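PDB 3E0X: lipase-esterase related protein from Clostridium acetobutylicum, which is of unknown function but is probably a hydrolase of the alpha/beta hydrolase fold, related to lipases and esterases. Local coordinates for residues E144-S154 against G225-N233; L184-V195 against S207-S217. All blocks are in the same frame, centred on the assembly; numbering follows the deposited sequence. Where two conformers were deposited one is given.

Contact 1 of 2, residues E144-S154 against G225-N233. With OXE (ortho-xylene), chain C.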
loop_
_atom_site.group_PDB
_atom_site.type_symbol
_atom_site.label_atom_id
_atom_site.label_comp_id
_atom_site.label_asym_id
_atom_site.label_seq_id
_atom_site.Cartn_x
_atom_site.Cartn_y
_atom_site.Cartn_z
ATOM N N GLU A 144 3.752 0.142 -18.592
ATOM C CA GLU A 144 2.440 -0.250 -19.084
ATOM C C GLU A 144 1.468 -0.381 -17.911
ATOM O O GLU A 144 0.305 0.055 -17.987
ATOM C CB GLU A 144 2.531 -1.562 -19.882
ATOM C CG GLU A 144 1.235 -1.946 -20.560
ATOM C CD GLU A 144 1.338 -3.252 -21.339
ATOM O OE1 GLU A 144 2.435 -3.879 -21.352
ATOM O OE2 GLU A 144 0.305 -3.648 -21.939
ATOM N N CYS A 145 1.969 -0.923 -16.805
ATOM C CA CYS A 145 1.119 -1.155 -15.631
ATOM C C CYS A 145 0.650 0.135 -14.993
ATOM O O CYS A 145 -0.446 0.209 -14.439
ATOM C CB CYS A 145 1.831 -2.017 -14.592
ATOM S SG CYS A 145 2.007 -3.746 -15.113
ATOM N N ILE A 146 1.485 1.159 -15.034
ATOM C CA ILE A 146 1.090 2.431 -14.416
ATOM C C ILE A 146 0.342 3.330 -15.385
ATOM O O ILE A 146 -0.148 4.388 -14.991
ATOM C CB ILE A 146 2.274 3.196 -13.738
ATOM C CG1 ILE A 146 3.239 3.750 -14.800
ATOM C CG2 ILE A 146 2.941 2.290 -12.686
ATOM C CD1 ILE A 146 3.578 5.218 -14.643
ATOM N N GLY A 147 0.250 2.929 -16.650
ATOM C CA GLY A 147 -0.455 3.688 -17.678
ATOM C C GLY A 147 0.399 4.714 -18.401
ATOM O O GLY A 147 -0.134 5.635 -19.029
ATOM N N GLY A 148 1.717 4.524 -18.353
ATOM C CA GLY A 148 2.637 5.401 -19.056
ATOM C C GLY A 148 2.867 6.695 -18.312
ATOM O O GLY A 148 2.267 6.938 -17.255
ATOM N N ILE A 149 3.759 7.519 -18.829
ATOM C CA ILE A 149 4.094 8.752 -18.124
ATOM C C ILE A 149 3.678 10.030 -18.861
ATOM O O ILE A 149 4.178 11.112 -18.563
ATOM C CB ILE A 149 5.601 8.802 -17.753
ATOM C CG1 ILE A 149 6.515 8.379 -18.925
ATOM C CG2 ILE A 149 5.868 7.901 -16.538
ATOM C CD1 ILE A 149 6.420 9.256 -20.218
ATOM N N ASP A 150 2.743 9.898 -19.790
ATOM C CA ASP A 150 2.240 11.061 -20.499
ATOM C C ASP A 150 1.544 12.060 -19.564
ATOM O O ASP A 150 1.644 13.274 -19.757
ATOM C CB ASP A 150 1.277 10.629 -21.598
ATOM C CG ASP A 150 1.899 9.658 -22.546
ATOM O OD1 ASP A 150 2.537 10.133 -23.504
ATOM O OD2 ASP A 150 1.765 8.418 -22.328
ATOM N N ASN A 151 0.812 11.550 -18.578
ATOM C CA ASN A 151 0.223 12.424 -17.561
ATOM C C ASN A 151 1.384 13.017 -16.752
ATOM O O ASN A 151 2.204 12.271 -16.221
ATOM C CB ASN A 151 -0.719 11.599 -16.680
ATOM C CG ASN A 151 -1.508 12.449 -15.699
ATOM O OD1 ASN A 151 -0.975 13.358 -15.065
ATOM N ND2 ASN A 151 -2.804 12.142 -15.562
ATOM N N PRO A 152 1.495 14.353 -16.685
ATOM C CA PRO A 152 2.680 14.930 -16.029
ATOM C C PRO A 152 2.831 14.472 -14.563
ATOM O O PRO A 152 3.945 14.363 -14.065
ATOM C CB PRO A 152 2.429 16.448 -16.106
ATOM C CG PRO A 152 0.999 16.597 -16.404
ATOM C CD PRO A 152 0.578 15.397 -17.189
ATOM N N LEU A 153 1.712 14.217 -13.895
ATOM C CA LEU A 153 1.772 13.696 -12.521
ATOM C C LEU A 153 2.443 12.330 -12.509
ATOM O O LEU A 153 3.255 12.025 -11.632
ATOM C CB LEU A 153 0.363 13.573 -11.915
ATOM C CG LEU A 153 -0.393 14.894 -11.721
ATOM C CD1 LEU A 153 -1.842 14.633 -11.408
ATOM C CD2 LEU A 153 0.269 15.724 -10.635
ATOM N N SER A 154 2.105 11.518 -13.505
ATOM C CA SER A 154 2.675 10.189 -13.591
ATOM C C SER A 154 4.170 10.281 -13.823
ATOM O O SER A 154 4.946 9.538 -13.213
ATOM C CB SER A 154 1.979 9.382 -14.680
ATOM O OG SER A 154 0.624 9.135 -14.296
ATOM N N GLY A 225 -7.395 4.268 -14.720
ATOM C CA GLY A 225 -6.334 4.789 -13.866
ATOM C C GLY A 225 -5.155 3.823 -13.723
ATOM O O GLY A 225 -4.049 4.229 -13.369
ATOM N N LYS A 226 -5.395 2.534 -13.981
ATOM C CA LYS A 226 -4.357 1.512 -13.845
ATOM C C LYS A 226 -3.633 1.635 -12.490
ATOM O O LYS A 226 -4.267 2.048 -11.505
ATOM C CB LYS A 226 -3.421 1.536 -15.071
ATOM C CG LYS A 226 -4.131 1.013 -16.320
ATOM C CD LYS A 226 -3.277 1.130 -17.587
ATOM C CE LYS A 226 -4.082 0.703 -18.830
ATOM N NZ LYS A 226 -3.510 1.277 -20.110
ATOM N N HIS A 227 -2.351 1.291 -12.411
ATOM C CA HIS A 227 -1.711 1.153 -11.096
ATOM C C HIS A 227 -1.342 2.511 -10.478
ATOM O O HIS A 227 -0.994 2.592 -9.285
ATOM C CB HIS A 227 -0.502 0.213 -11.189
ATOM C CG HIS A 227 -0.113 -0.398 -9.889
ATOM N ND1 HIS A 227 -0.988 -1.138 -9.128
ATOM C CD2 HIS A 227 1.076 -0.426 -9.244
ATOM C CE1 HIS A 227 -0.360 -1.555 -8.039
ATOM N NE2 HIS A 227 0.893 -1.141 -8.088
ATOM N N PHE A 228 -1.410 3.570 -11.288
ATOM C CA PHE A 228 -1.174 4.927 -10.780
ATOM C C PHE A 228 -2.479 5.669 -10.498
ATOM O O PHE A 228 -2.493 6.889 -10.433
ATOM C CB PHE A 228 -0.249 5.719 -11.722
ATOM C CG PHE A 228 1.178 5.835 -11.227
ATOM C CD1 PHE A 228 1.736 4.898 -10.348
ATOM C CD2 PHE A 228 1.986 6.866 -11.709
ATOM C CE1 PHE A 228 3.071 5.012 -9.943
ATOM C CE2 PHE A 228 3.304 7.001 -11.303
ATOM C CZ PHE A 228 3.863 6.077 -10.423
ATOM N N LEU A 229 -3.557 4.922 -10.277
ATOM C CA LEU A 229 -4.827 5.509 -9.840
ATOM C C LEU A 229 -4.617 6.517 -8.711
ATOM O O LEU A 229 -5.213 7.586 -8.723
ATOM C CB LEU A 229 -5.770 4.399 -9.365
ATOM C CG LEU A 229 -7.134 4.814 -8.814
ATOM C CD1 LEU A 229 -8.016 5.468 -9.893
ATOM C CD2 LEU A 229 -7.849 3.593 -8.194
ATOM N N LEU A 230 -3.757 6.184 -7.746
ATOM C CA LEU A 230 -3.551 7.055 -6.558
ATOM C C LEU A 230 -2.835 8.368 -6.887
ATOM O O LEU A 230 -2.728 9.251 -6.013
ATOM C CB LEU A 230 -2.772 6.318 -5.439
ATOM C CG LEU A 230 -1.231 6.227 -5.557
ATOM C CD1 LEU A 230 -0.649 5.661 -4.262
ATOM C CD2 LEU A 230 -0.702 5.454 -6.770
ATOM N N VAL A 231 -2.271 8.447 -8.102
ATOM C CA VAL A 231 -1.568 9.640 -8.563
ATOM C C VAL A 231 -2.451 10.428 -9.531
ATOM O O VAL A 231 -2.654 11.638 -9.350
ATOM C CB VAL A 231 -0.234 9.256 -9.258
ATOM C CG1 VAL A 231 0.278 10.402 -10.127
ATOM C CG2 VAL A 231 0.777 8.862 -8.219
ATOM N N VAL A 232 -3.008 9.748 -10.529
ATOM C CA VAL A 232 -3.785 10.449 -11.560
ATOM C C VAL A 232 -5.222 10.756 -11.132
ATOM O O VAL A 232 -5.869 11.646 -11.707
ATOM C CB VAL A 232 -3.784 9.703 -12.916
ATOM C CG1 VAL A 232 -2.356 9.515 -13.391
ATOM C CG2 VAL A 232 -4.487 8.359 -12.821
ATOM N N ASN A 233 -5.726 10.011 -10.151
ATOM C CA ASN A 233 -7.053 10.319 -9.606
ATOM C C ASN A 233 -6.990 10.328 -8.091
ATOM O O ASN A 233 -7.817 9.718 -7.411
ATOM C CB ASN A 233 -8.131 9.337 -10.116
ATOM C CG ASN A 233 -9.554 9.869 -9.918
ATOM O OD1 ASN A 233 -9.752 10.959 -9.350
ATOM N ND2 ASN A 233 -10.550 9.131 -10.441
HETATM C C1 OXE C . 4.231 -1.046 -8.151
HETATM C C2 OXE C . 4.495 0.210 -7.415
HETATM C C3 OXE C . 5.035 1.309 -8.079
HETATM C C4 OXE C . 5.302 1.199 -9.448
HETATM C C5 OXE C . 5.065 0.014 -10.153
HETATM C C6 OXE C . 4.516 -1.113 -9.517
HETATM C "C1'" OXE C . 3.621 -2.212 -7.414
HETATM C "C2'" OXE C . 4.194 0.281 -5.949
HETATM O O HOH W 1 -0.806 1.196 -20.156
HETATM O O HOH W 2 -2.805 5.998 -15.249
HETATM O O HOH W 3 -5.349 12.920 -14.100
#

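Contact 2 of 2, residues L184-V195 against S207-S217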
loop_
_atom_site.group_PDB
_atom_site.type_symbol
_atom_site.label_atom_id
_atom_site.label_comp_id
_atom_site.label_asym_id
_atom_site.label_seq_id
_atom_site.Cartn_x
_atom_site.Cartn_y
_atom_site.Cartn_z
ATOM N N LEU A 184 -8.323 -13.959 5.518
ATOM C CA LEU A 184 -9.122 -12.727 5.406
ATOM C C LEU A 184 -10.401 -12.798 6.225
ATOM O O LEU A 184 -10.820 -11.802 6.812
ATOM C CB LEU A 184 -9.461 -12.410 3.948
ATOM C CG LEU A 184 -8.298 -12.003 3.024
ATOM C CD1 LEU A 184 -8.777 -11.904 1.582
ATOM C CD2 LEU A 184 -7.624 -10.721 3.534
ATOM N N LYS A 185 -10.995 -13.993 6.298
ATOM C CA LYS A 185 -12.222 -14.195 7.074
ATOM C C LYS A 185 -12.046 -13.911 8.556
ATOM O O LYS A 185 -13.047 -13.754 9.272
ATOM C CB LYS A 185 -12.727 -15.625 6.901
ATOM C CG LYS A 185 -11.811 -16.715 7.439
ATOM C CD LYS A 185 -12.588 -18.018 7.649
ATOM C CE LYS A 185 -11.906 -18.868 8.689
ATOM N NZ LYS A 185 -12.775 -19.990 9.166
ATOM N N ASN A 186 -10.801 -13.861 9.014
ATOM C CA ASN A 186 -10.505 -13.625 10.427
ATOM C C ASN A 186 -10.335 -12.149 10.775
ATOM O O ASN A 186 -10.109 -11.818 11.930
ATOM C CB ASN A 186 -9.253 -14.421 10.832
ATOM C CG ASN A 186 -9.451 -15.928 10.699
ATOM O OD1 ASN A 186 -8.603 -16.641 10.143
ATOM N ND2 ASN A 186 -10.583 -16.412 11.180
ATOM N N ILE A 187 -10.434 -11.269 9.780
ATOM C CA ILE A 187 -10.328 -9.841 10.053
ATOM C C ILE A 187 -11.644 -9.348 10.653
ATOM O O ILE A 187 -12.704 -9.493 10.028
ATOM C CB ILE A 187 -9.972 -9.046 8.784
ATOM C CG1 ILE A 187 -8.532 -9.381 8.354
ATOM C CG2 ILE A 187 -10.134 -7.544 9.046
ATOM C CD1 ILE A 187 -8.110 -8.823 6.978
ATOM N N ASP A 188 -11.543 -8.726 11.832
ATOM C CA ASP A 188 -12.707 -8.289 12.632
ATOM C C ASP A 188 -13.208 -6.874 12.302
ATOM O O ASP A 188 -14.329 -6.495 12.644
ATOM C CB ASP A 188 -12.362 -8.290 14.142
ATOM C CG ASP A 188 -12.021 -9.672 14.702
ATOM O OD1 ASP A 188 -12.691 -10.673 14.356
ATOM O OD2 ASP A 188 -11.101 -9.728 15.555
ATOM N N ILE A 189 -12.337 -6.067 11.700
ATOM C CA ILE A 189 -12.598 -4.644 11.456
ATOM C C ILE A 189 -12.998 -4.411 10.008
ATOM O O ILE A 189 -12.817 -5.301 9.166
ATOM C CB ILE A 189 -11.350 -3.793 11.800
ATOM C CG1 ILE A 189 -10.124 -4.302 11.032
ATOM C CG2 ILE A 189 -11.116 -3.778 13.353
ATOM C CD1 ILE A 189 -8.895 -3.412 11.247
ATOM N N PRO A 190 -13.569 -3.224 9.709
ATOM C CA PRO A 190 -13.960 -2.918 8.309
ATOM C C PRO A 190 -12.752 -2.778 7.373
ATOM O O PRO A 190 -11.704 -2.219 7.734
ATOM C CB PRO A 190 -14.735 -1.605 8.420
ATOM C CG PRO A 190 -15.115 -1.490 9.935
ATOM C CD PRO A 190 -13.963 -2.160 10.658
ATOM N N VAL A 191 -12.910 -3.315 6.167
ATOM C CA VAL A 191 -11.866 -3.252 5.140
ATOM C C VAL A 191 -12.485 -2.726 3.866
ATOM O O VAL A 191 -13.571 -3.173 3.486
ATOM C CB VAL A 191 -11.311 -4.674 4.848
ATOM C CG1 VAL A 191 -10.350 -4.657 3.652
ATOM C CG2 VAL A 191 -10.575 -5.221 6.062
ATOM N N LYS A 192 -11.821 -1.761 3.229
ATOM C CA LYS A 192 -12.290 -1.299 1.913
ATOM C C LYS A 192 -11.195 -1.510 0.887
ATOM O O LYS A 192 -10.044 -1.181 1.158
ATOM C CB LYS A 192 -12.682 0.192 1.905
ATOM C CG LYS A 192 -13.142 0.707 0.557
ATOM C CD LYS A 192 -13.857 2.029 0.689
ATOM C CE LYS A 192 -14.429 2.427 -0.654
ATOM N NZ LYS A 192 -15.207 3.702 -0.559
ATOM N N ALA A 193 -11.549 -2.063 -0.271
ATOM C CA ALA A 193 -10.595 -2.210 -1.362
ATOM C C ALA A 193 -10.960 -1.169 -2.424
ATOM O O ALA A 193 -12.154 -0.972 -2.709
ATOM C CB ALA A 193 -10.664 -3.608 -1.933
ATOM N N ILE A 194 -9.949 -0.514 -3.013
ATOM C CA ILE A 194 -10.146 0.512 -4.056
ATOM C C ILE A 194 -9.176 0.155 -5.172
ATOM O O ILE A 194 -7.996 -0.051 -4.904
ATOM C CB ILE A 194 -9.798 1.931 -3.536
ATOM C CG1 ILE A 194 -10.719 2.320 -2.384
ATOM C CG2 ILE A 194 -9.934 2.955 -4.670
ATOM C CD1 ILE A 194 -10.223 3.565 -1.644
ATOM N N VAL A 195 -9.656 0.097 -6.416
ATOM C CA VAL A 195 -8.803 -0.377 -7.522
ATOM C C VAL A 195 -9.391 0.105 -8.840
ATOM O O VAL A 195 -10.581 0.401 -8.908
ATOM C CB VAL A 195 -8.736 -1.936 -7.528
ATOM C CG1 VAL A 195 -10.071 -2.560 -7.885
ATOM C CG2 VAL A 195 -7.632 -2.468 -8.433
ATOM N N SER A 207 -9.045 -7.609 -5.595
ATOM C CA SER A 207 -9.851 -6.766 -4.715
ATOM C C SER A 207 -11.237 -7.370 -4.486
ATOM O O SER A 207 -11.819 -7.232 -3.392
ATOM C CB SER A 207 -9.928 -5.355 -5.278
ATOM O OG SER A 207 -8.721 -4.637 -4.997
ATOM N N GLU A 208 -11.754 -8.057 -5.506
ATOM C CA GLU A 208 -13.040 -8.761 -5.339
ATOM C C GLU A 208 -12.919 -9.882 -4.289
ATOM O O GLU A 208 -13.864 -10.157 -3.543
ATOM C CB GLU A 208 -13.549 -9.311 -6.679
ATOM C CG GLU A 208 -14.002 -8.221 -7.645
ATOM C CD GLU A 208 -15.449 -7.742 -7.449
ATOM O OE1 GLU A 208 -16.072 -8.069 -6.410
ATOM O OE2 GLU A 208 -15.973 -7.022 -8.339
ATOM N N ILE A 209 -11.776 -10.553 -4.244
ATOM C CA ILE A 209 -11.566 -11.582 -3.230
ATOM C C ILE A 209 -11.557 -10.953 -1.826
ATOM O O ILE A 209 -12.150 -11.493 -0.892
ATOM C CB ILE A 209 -10.267 -12.402 -3.507
ATOM C CG1 ILE A 209 -10.476 -13.334 -4.721
ATOM C CG2 ILE A 209 -9.861 -13.179 -2.286
ATOM C CD1 ILE A 209 -9.204 -13.882 -5.231
ATOM N N ILE A 210 -10.917 -9.793 -1.673
ATOM C CA ILE A 210 -10.933 -9.131 -0.356
ATOM C C ILE A 210 -12.387 -8.844 0.077
ATOM O O ILE A 210 -12.793 -9.134 1.224
ATOM C CB ILE A 210 -10.102 -7.821 -0.381
ATOM C CG1 ILE A 210 -8.632 -8.150 -0.588
ATOM C CG2 ILE A 210 -10.339 -6.983 0.924
ATOM C CD1 ILE A 210 -7.792 -6.932 -0.972
ATOM N N LYS A 211 -13.173 -8.295 -0.849
ATOM C CA LYS A 211 -14.578 -7.978 -0.555
ATOM C C LYS A 211 -15.333 -9.251 -0.188
ATOM O O LYS A 211 -16.119 -9.261 0.765
ATOM C CB LYS A 211 -15.239 -7.286 -1.743
ATOM C CG LYS A 211 -16.751 -7.097 -1.596
ATOM C CD LYS A 211 -17.070 -5.806 -0.877
ATOM C CE LYS A 211 -18.569 -5.655 -0.655
ATOM N NZ LYS A 211 -18.998 -6.518 0.488
ATOM N N LYS A 212 -15.089 -10.335 -0.921
ATOM C CA LYS A 212 -15.819 -11.583 -0.668
ATOM C C LYS A 212 -15.507 -12.167 0.707
ATOM O O LYS A 212 -16.409 -12.686 1.384
ATOM C CB LYS A 212 -15.460 -12.612 -1.741
ATOM C CG LYS A 212 -16.180 -13.934 -1.574
ATOM C CD LYS A 212 -15.834 -14.917 -2.677
ATOM C CE LYS A 212 -14.350 -15.295 -2.660
ATOM N NZ LYS A 212 -14.056 -16.460 -3.558
ATOM N N GLU A 213 -14.224 -12.159 1.082
ATOM C CA GLU A 213 -13.762 -12.896 2.245
ATOM C C GLU A 213 -13.875 -12.151 3.561
ATOM O O GLU A 213 -14.117 -12.775 4.582
ATOM C CB GLU A 213 -12.307 -13.321 2.058
ATOM C CG GLU A 213 -12.127 -14.403 1.022
ATOM C CD GLU A 213 -12.870 -15.679 1.394
ATOM O OE1 GLU A 213 -12.679 -16.229 2.513
ATOM O OE2 GLU A 213 -13.676 -16.102 0.560
ATOM N N VAL A 214 -13.691 -10.834 3.551
ATOM C CA VAL A 214 -13.780 -10.036 4.783
ATOM C C VAL A 214 -15.261 -9.766 5.076
ATOM O O VAL A 214 -15.988 -9.289 4.212
ATOM C CB VAL A 214 -12.993 -8.707 4.644
ATOM C CG1 VAL A 214 -13.149 -7.856 5.931
ATOM C CG2 VAL A 214 -11.507 -8.989 4.311
ATOM N N GLU A 215 -15.692 -10.068 6.303
ATOM C CA GLU A 215 -17.107 -9.980 6.658
ATOM C C GLU A 215 -17.659 -8.563 6.526
ATOM O O GLU A 215 -18.748 -8.375 5.972
ATOM C CB GLU A 215 -17.344 -10.525 8.073
ATOM C CG GLU A 215 -18.814 -10.497 8.541
ATOM C CD GLU A 215 -19.736 -11.391 7.696
ATOM O OE1 GLU A 215 -19.260 -12.430 7.174
ATOM O OE2 GLU A 215 -20.941 -11.059 7.556
ATOM N N ASN A 216 -16.919 -7.584 7.057
ATOM C CA ASN A 216 -17.330 -6.179 6.969
ATOM C C ASN A 216 -16.439 -5.473 5.951
ATOM O O ASN A 216 -15.323 -5.076 6.256
ATOM C CB ASN A 216 -17.260 -5.499 8.342
ATOM C CG ASN A 216 -17.869 -4.103 8.339
ATOM O OD1 ASN A 216 -18.340 -3.610 7.301
ATOM N ND2 ASN A 216 -17.866 -3.459 9.495
ATOM N N SER A 217 -16.931 -5.367 4.725
ATOM C CA SER A 217 -16.070 -4.919 3.637
ATOM C C SER A 217 -16.793 -4.079 2.595
ATOM O O SER A 217 -18.024 -4.149 2.442
ATOM C CB SER A 217 -15.396 -6.124 2.979
ATOM O OG SER A 217 -16.366 -6.951 2.361
HETATM O O HOH W 4 -13.705 -11.115 8.231
HETATM O O HOH W 5 -10.619 -16.013 4.244
HETATM O O HOH W 6 -14.530 -7.525 8.997
HETATM O O HOH W 7 -16.335 -4.580 11.927
#

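Contact 1 of 2, residues E144-S154 against G225-N233
With I146 CG1 set between its own backbone N and carbonyl carbon (chi1 70°), CG2 and CD1 both end up over one face of the F228 ring. The two side chains lie side by side and point the same way. I146 CB makes a CH-pi contact, 4.0 Å from the F228 ring centroid, while I146 CG2 comes to 3.7 Å from F228 CD1. On the opposite face sits V231 CG2, so the phenyl is sandwiched between I146 at the end of helix 139-146 and V231 of helix 229-232, with S154 at the start of helix 152-158 by its edge; Y157 and Y91 also touch it.

One direct hydrogen bond joins the backbones: H227 N gives to C145 O at 3.0 Å, in the carbonyl plane and fairly straight (156° at the hydrogen). Further out, V231 CG1 packs on L153 CB at 3.6 Å. Toward solvent the contact is bridged by water. K226, extended beyond CG, runs past the Schellman turn at G147, and one water links its NZ to E144 O; another ties N151 ND2 to V232 O. N151 OD1 meanwhile caps helix 152-158 through L153 N.

The H227 imidazole, with CG anti to the backbone N (chi1 -158°), reaches into the ortho-xylene pocket, its NE2 an unusually close 3.0 Å from the ligand's C1' methyl. It also touches S92, the central serine of a GxSxG sequence that probably forms the nucleophile elbow, consistent with the Ser-His-acid triad of alpha/beta hydrolases. Chemically, then, packing on F228 and the bond from H227 N hold the histidine loop across this contact, while E199 (on ND1) and Y91 bind H227 from outside it and the imidazole edge faces the bound aromatic.

Contact 2 of 2, residues L184-V195 against S207-S217
V191 CG1 reaches I210 CG2 at 3.6 Å and V191 CG2 reaches V214 CG1 at 3.7 Å, one methyl for each partner, and this is the tight heart of the contact. V191 has CG1 anti to its backbone N (chi1 173°), which splays its two methyls between the helix and the turn after it. Its backbone is gripped too: V191 N donates to N216 O at 3.0 Å, beginning the parallel pairing with S217. Strand 191-195 and helix 207-213 run nearly antiparallel, their axes 8.2 Å apart at closest. Toward the far end of the strand, A193 CB and V195 meet S207, and L99 of helix 93-102 adds to the core around V191 and I210. L184 closes the other end: its CB lies 3.5 Å from E213 CB, the two side chains crossing at about a right angle.

Ahead of the strand the contact is looser and wet. One water links I187 O and I189 O to N216 N. Separately, at the solvent edge beside L184 and E213, another joins K185 N to E213 OE1.

Strand 191-196, the returning helix 204-213 and the parallel strand 217-222 form a beta-alpha-beta unit. Its chemistry divides accordingly: valine and isoleucine methyls, with A193 and S207 where the helix comes close, pack the helix on the strand, while several backbone groups of 185-190 and 215-216 are linked through water.

Overall arrangement
From the N terminus the chain first builds strands 7-11 to 109-115 and the helices among them, then passes through helix 139-146 into the first half of contact 1. It goes on through helix 165-177 to 184-195, which meets 207-217 after only a short excursion: contact 2 closes this small loop, nested inside the long one that contact 1 closes when 225-233 returns to 144-154. Contact 2 ties strand 191-196 to helix 204-213 and to the start of the outermost strand 217-222; contact 1 joins helices 139-146 and 152-158 to the loop and helix 229-232 after that strand. Their centres are 25 Å apart, yet L229 CD2 packs 3.9 Å from V195 C.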